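Local atomic coordinates of Polyphosphate:AMP phosphotransferase (Pseudomonas aeruginosa PAO1, PDB entry 3CZP), a protein that uses inorganic polyphosphate as phosphate donor to convert AMP to ADP and, less efficiently, GMP to GDP, with magnesium as cofactor. Residues E73-E84 with R92-K100. Sequence-based numbering, arbitrary orientation.
Sequences EVQSFLRPSDEE and RFWRRLPPK. With ACT (acetate ion), chain F.
One carboxylate, that of Glu84, draws in two consecutive arginines, Arg95 and Arg96, and also closes a capping box with Ser81. The site lies in the first of two fused PPK2 domains, a P-loop kinase-type fold, where the chain leaves strand 72-76, an outermost strand, within this chain, of this domain's parallel sheet, and returns through helix 91-96. This domain seems to be catalytically inactive and may serve dimerization.

Arg95 NH2 gives Glu84 OE2 a nearly straight bond of 3.1 Å at 175°. The oxygen lies in the guanidinium plane, but the donor sits well above the carboxylate plane. Arg95 NH2 also pairs with Glu83 OE2 of the second subunit, so the network reaches the dimer interface. The salt bridge to Arg96 NH2 is long, at 3.9 Å. Glu84 OE1 accepts from Ser81 N. Ser81 OG accepts weak bonds from Glu83 N and Glu84 N, and it also hydrogen-bonds to Glu83 OE2 of the second subunit.

Arg96 NH1 and NH2 both donate to one oxygen of an acetate, probably from the crystallisation liquor. Arg95 NE lies over one face of the Arg96 guanidinium, offset toward the rim. Glu84 and the acetate probably offset the charge of this arginine pair.

Next to Arg96, whose CG touches Phe77 CE2, two aromatic rings pack together. Phe93 turns its edge to one face of Phe77, with CD1 above the ring centre and the planes at 63°. Phe106 of the neighbouring strand adds another edge-to-face pair to Phe77. Arg92 CG lies over a face of Phe93. With chi3 bent to 79°, the Arg92 guanidinium turns to lay one face on Pro80 CB and Glu84 CB.

Near Gln75, a water joins the two segments. It donates to Arg96 O at 2.7 Å and accepts from Gln75 NE2 at 3.3 Å.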
loop_
_atom_site.group_PDB
_atom_site.type_symbol
_atom_site.label_atom_id
_atom_site.label_comp_id
_atom_site.label_asym_id
_atom_site.label_seq_id
_atom_site.Cartn_x
_atom_site.Cartn_y
_atom_site.Cartn_z
ATOM N N GLU A 73 10.950 10.599 5.207
ATOM C CA GLU A 73 11.284 9.265 4.707
ATOM C C GLU A 73 12.425 9.460 3.742
ATOM O O GLU A 73 12.384 10.373 2.944
ATOM C CB GLU A 73 10.124 8.622 3.951
ATOM C CG GLU A 73 8.768 8.625 4.678
ATOM C CD GLU A 73 7.794 9.657 4.076
ATOM O OE1 GLU A 73 7.024 9.236 3.147
ATOM O OE2 GLU A 73 7.840 10.865 4.515
ATOM N N VAL A 74 13.452 8.622 3.865
ATOM C CA VAL A 74 14.625 8.621 2.988
ATOM C C VAL A 74 14.651 7.303 2.222
ATOM O O VAL A 74 14.701 6.201 2.822
ATOM C CB VAL A 74 15.924 8.842 3.760
ATOM C CG1 VAL A 74 17.066 8.973 2.836
ATOM C CG2 VAL A 74 15.799 10.110 4.557
ATOM N N GLN A 75 14.524 7.406 0.902
ATOM C CA GLN A 75 14.470 6.242 0.011
ATOM C C GLN A 75 15.687 6.170 -0.903
ATOM O O GLN A 75 16.265 7.186 -1.230
ATOM C CB GLN A 75 13.283 6.356 -0.941
ATOM C CG GLN A 75 11.948 6.739 -0.349
ATOM C CD GLN A 75 11.275 5.620 0.342
ATOM O OE1 GLN A 75 11.688 4.467 0.234
ATOM N NE2 GLN A 75 10.196 5.938 1.050
ATOM N N SER A 76 16.058 4.947 -1.283
ATOM C CA SER A 76 16.819 4.742 -2.510
ATOM C C SER A 76 16.155 3.687 -3.395
ATOM O O SER A 76 15.419 2.828 -2.899
ATOM C CB SER A 76 18.265 4.400 -2.227
ATOM O OG SER A 76 18.927 4.211 -3.478
ATOM N N PHE A 77 16.372 3.805 -4.715
ATOM C CA PHE A 77 15.582 3.058 -5.708
ATOM C C PHE A 77 16.385 2.178 -6.669
ATOM O O PHE A 77 15.824 1.680 -7.703
ATOM C CB PHE A 77 14.725 4.012 -6.543
ATOM C CG PHE A 77 13.663 4.751 -5.771
ATOM C CD1 PHE A 77 13.908 6.022 -5.285
ATOM C CD2 PHE A 77 12.398 4.217 -5.635
ATOM C CE1 PHE A 77 12.968 6.727 -4.645
ATOM C CE2 PHE A 77 11.400 4.936 -4.946
ATOM C CZ PHE A 77 11.681 6.189 -4.450
ATOM N N LEU A 78 17.645 1.920 -6.345
ATOM C CA LEU A 78 18.470 1.109 -7.248
ATOM C C LEU A 78 18.655 -0.379 -6.794
ATOM O O LEU A 78 19.699 -0.989 -7.058
ATOM C CB LEU A 78 19.857 1.775 -7.462
ATOM C CG LEU A 78 19.950 3.308 -7.672
ATOM C CD1 LEU A 78 21.429 3.769 -7.794
ATOM C CD2 LEU A 78 19.079 3.825 -8.877
ATOM N N ARG A 79 17.687 -0.922 -6.063
ATOM C CA ARG A 79 17.577 -2.369 -5.825
ATOM C C ARG A 79 16.105 -2.674 -5.827
ATOM O O ARG A 79 15.485 -2.794 -4.773
ATOM C CB ARG A 79 18.168 -2.769 -4.493
ATOM C CG ARG A 79 19.686 -2.744 -4.473
ATOM C CD ARG A 79 20.232 -3.623 -3.350
ATOM N NE ARG A 79 21.559 -4.200 -3.638
ATOM C CZ ARG A 79 22.724 -3.585 -3.391
ATOM N NH1 ARG A 79 22.736 -2.360 -2.868
ATOM N NH2 ARG A 79 23.885 -4.211 -3.652
ATOM N N PRO A 80 15.539 -2.812 -7.021
ATOM C CA PRO A 80 14.119 -3.016 -7.138
ATOM C C PRO A 80 13.712 -4.400 -6.672
ATOM O O PRO A 80 14.476 -5.355 -6.850
ATOM C CB PRO A 80 13.871 -2.873 -8.627
ATOM C CG PRO A 80 15.119 -3.084 -9.261
ATOM C CD PRO A 80 16.222 -2.866 -8.320
ATOM N N SER A 81 12.521 -4.481 -6.101
ATOM C CA SER A 81 11.938 -5.728 -5.679
ATOM C C SER A 81 11.276 -6.376 -6.909
ATOM O O SER A 81 11.241 -5.775 -7.986
ATOM C CB SER A 81 10.885 -5.419 -4.628
ATOM O OG SER A 81 9.764 -4.803 -5.229
ATOM N N ASP A 82 10.756 -7.588 -6.740
ATOM C CA ASP A 82 10.011 -8.275 -7.775
ATOM C C ASP A 82 8.841 -7.410 -8.195
ATOM O O ASP A 82 8.570 -7.312 -9.373
ATOM C CB ASP A 82 9.419 -9.608 -7.269
ATOM C CG ASP A 82 10.446 -10.659 -6.986
ATOM O OD1 ASP A 82 11.582 -10.570 -7.492
ATOM O OD2 ASP A 82 10.105 -11.609 -6.240
ATOM N N GLU A 83 8.137 -6.814 -7.226
ATOM C CA GLU A 83 6.873 -6.094 -7.466
ATOM C C GLU A 83 7.143 -4.926 -8.388
ATOM O O GLU A 83 6.383 -4.628 -9.286
ATOM C CB GLU A 83 6.283 -5.535 -6.146
ATOM C CG GLU A 83 5.307 -6.430 -5.270
ATOM C CD GLU A 83 5.977 -7.563 -4.509
ATOM O OE1 GLU A 83 7.212 -7.712 -4.601
ATOM O OE2 GLU A 83 5.258 -8.342 -3.842
ATOM N N GLU A 84 8.269 -4.284 -8.144
ATOM C CA GLU A 84 8.713 -3.102 -8.875
ATOM C C GLU A 84 9.207 -3.405 -10.294
ATOM O O GLU A 84 8.936 -2.647 -11.211
ATOM C CB GLU A 84 9.811 -2.407 -8.093
ATOM C CG GLU A 84 9.205 -1.792 -6.844
ATOM C CD GLU A 84 10.178 -1.248 -5.859
ATOM O OE1 GLU A 84 11.395 -1.596 -5.943
ATOM O OE2 GLU A 84 9.682 -0.515 -4.961
ATOM N N ARG A 92 7.399 2.422 -9.154
ATOM C CA ARG A 92 8.102 2.368 -7.906
ATOM C C ARG A 92 8.333 3.719 -7.273
ATOM O O ARG A 92 8.501 3.813 -6.036
ATOM C CB ARG A 92 9.447 1.745 -8.112
ATOM C CG ARG A 92 10.361 2.564 -8.916
ATOM C CD ARG A 92 11.690 1.807 -9.115
ATOM N NE ARG A 92 11.486 0.824 -10.167
ATOM C CZ ARG A 92 12.441 0.062 -10.682
ATOM N NH1 ARG A 92 13.697 0.144 -10.244
ATOM N NH2 ARG A 92 12.140 -0.750 -11.677
ATOM N N PHE A 93 8.441 4.769 -8.093
ATOM C CA PHE A 93 8.532 6.120 -7.545
ATOM C C PHE A 93 7.172 6.578 -7.023
ATOM O O PHE A 93 7.029 7.169 -5.918
ATOM C CB PHE A 93 9.034 7.080 -8.624
ATOM C CG PHE A 93 10.384 6.718 -9.148
ATOM C CD1 PHE A 93 11.461 6.615 -8.283
ATOM C CD2 PHE A 93 10.586 6.487 -10.479
ATOM C CE1 PHE A 93 12.689 6.262 -8.734
ATOM C CE2 PHE A 93 11.854 6.140 -10.934
ATOM C CZ PHE A 93 12.884 6.028 -10.035
ATOM N N TRP A 94 6.137 6.321 -7.779
ATOM C CA TRP A 94 4.757 6.699 -7.311
ATOM C C TRP A 94 4.435 6.058 -5.966
ATOM O O TRP A 94 3.852 6.691 -5.064
ATOM C CB TRP A 94 3.681 6.247 -8.330
ATOM C CG TRP A 94 3.572 7.091 -9.602
ATOM C CD1 TRP A 94 4.182 6.861 -10.786
ATOM C CD2 TRP A 94 2.825 8.299 -9.760
ATOM N NE1 TRP A 94 3.859 7.867 -11.687
ATOM C CE2 TRP A 94 3.045 8.771 -11.065
ATOM C CE3 TRP A 94 2.035 9.049 -8.908
ATOM C CZ2 TRP A 94 2.431 9.933 -11.569
ATOM C CZ3 TRP A 94 1.422 10.214 -9.422
ATOM C CH2 TRP A 94 1.632 10.626 -10.731
ATOM N N ARG A 95 4.867 4.811 -5.804
ATOM C CA ARG A 95 4.629 4.044 -4.619
ATOM C C ARG A 95 5.217 4.716 -3.370
ATOM O O ARG A 95 4.651 4.585 -2.249
ATOM C CB ARG A 95 5.140 2.594 -4.783
ATOM C CG ARG A 95 5.126 1.839 -3.506
ATOM C CD ARG A 95 4.900 0.398 -3.551
ATOM N NE ARG A 95 6.118 -0.335 -3.751
ATOM C CZ ARG A 95 6.237 -1.636 -3.544
ATOM N NH1 ARG A 95 5.249 -2.364 -3.057
ATOM N NH2 ARG A 95 7.389 -2.209 -3.782
ATOM N N ARG A 96 6.332 5.438 -3.530
ATOM C CA ARG A 96 7.026 6.065 -2.377
ATOM C C ARG A 96 6.858 7.553 -2.252
ATOM O O ARG A 96 7.506 8.180 -1.397
ATOM C CB ARG A 96 8.540 5.792 -2.394
ATOM C CG ARG A 96 8.969 4.348 -2.478
ATOM C CD ARG A 96 8.295 3.510 -1.455
ATOM N NE ARG A 96 8.712 2.107 -1.640
ATOM C CZ ARG A 96 8.184 1.034 -1.013
ATOM N NH1 ARG A 96 7.165 1.156 -0.141
ATOM N NH2 ARG A 96 8.708 -0.190 -1.241
ATOM N N LEU A 97 5.931 8.145 -2.994
ATOM C CA LEU A 97 5.725 9.568 -2.834
ATOM C C LEU A 97 5.271 9.852 -1.394
ATOM O O LEU A 97 4.474 9.088 -0.849
ATOM C CB LEU A 97 4.797 10.122 -3.895
ATOM C CG LEU A 97 5.261 10.013 -5.339
ATOM C CD1 LEU A 97 4.163 10.559 -6.219
ATOM C CD2 LEU A 97 6.590 10.762 -5.691
ATOM N N PRO A 98 5.789 10.956 -0.752
ATOM C CA PRO A 98 5.340 11.251 0.606
ATOM C C PRO A 98 4.024 11.977 0.548
ATOM O O PRO A 98 3.806 12.746 -0.353
ATOM C CB PRO A 98 6.404 12.208 1.129
ATOM C CG PRO A 98 6.972 12.828 -0.127
ATOM C CD PRO A 98 6.708 11.988 -1.265
ATOM N N PRO A 99 3.130 11.717 1.496
ATOM C CA PRO A 99 1.845 12.384 1.564
ATOM C C PRO A 99 1.957 13.878 1.929
ATOM O O PRO A 99 2.966 14.352 2.485
ATOM C CB PRO A 99 1.104 11.601 2.656
ATOM C CG PRO A 99 2.179 10.816 3.400
ATOM C CD PRO A 99 3.371 10.730 2.557
ATOM N N LYS A 100 0.911 14.612 1.689
ATOM C CA LYS A 100 0.841 15.968 2.157
ATOM C C LYS A 100 1.234 16.094 3.597
ATOM O O LYS A 100 0.829 15.248 4.443
ATOM C CB LYS A 100 -0.585 16.495 1.954
ATOM C CG LYS A 100 -0.959 16.592 0.507
ATOM C CD LYS A 100 -2.430 16.996 0.366
ATOM C CE LYS A 100 -2.888 16.970 -1.079
ATOM N NZ LYS A 100 -4.313 17.349 -1.150
HETATM C C ACT F . 6.304 -2.781 0.839
HETATM O O ACT F . 7.062 -1.808 0.896
HETATM O OXT ACT F . 6.886 -3.856 0.634
HETATM C CH3 ACT F . 4.823 -2.667 0.995
HETATM O O HOH W 1 8.983 8.938 0.675
HETATM O O HOH W 2 5.248 7.255 1.242
HETATM O O HOH W 3 8.641 -0.077 -11.088
HETATM O O HOH W 4 10.368 -1.869 -13.651
#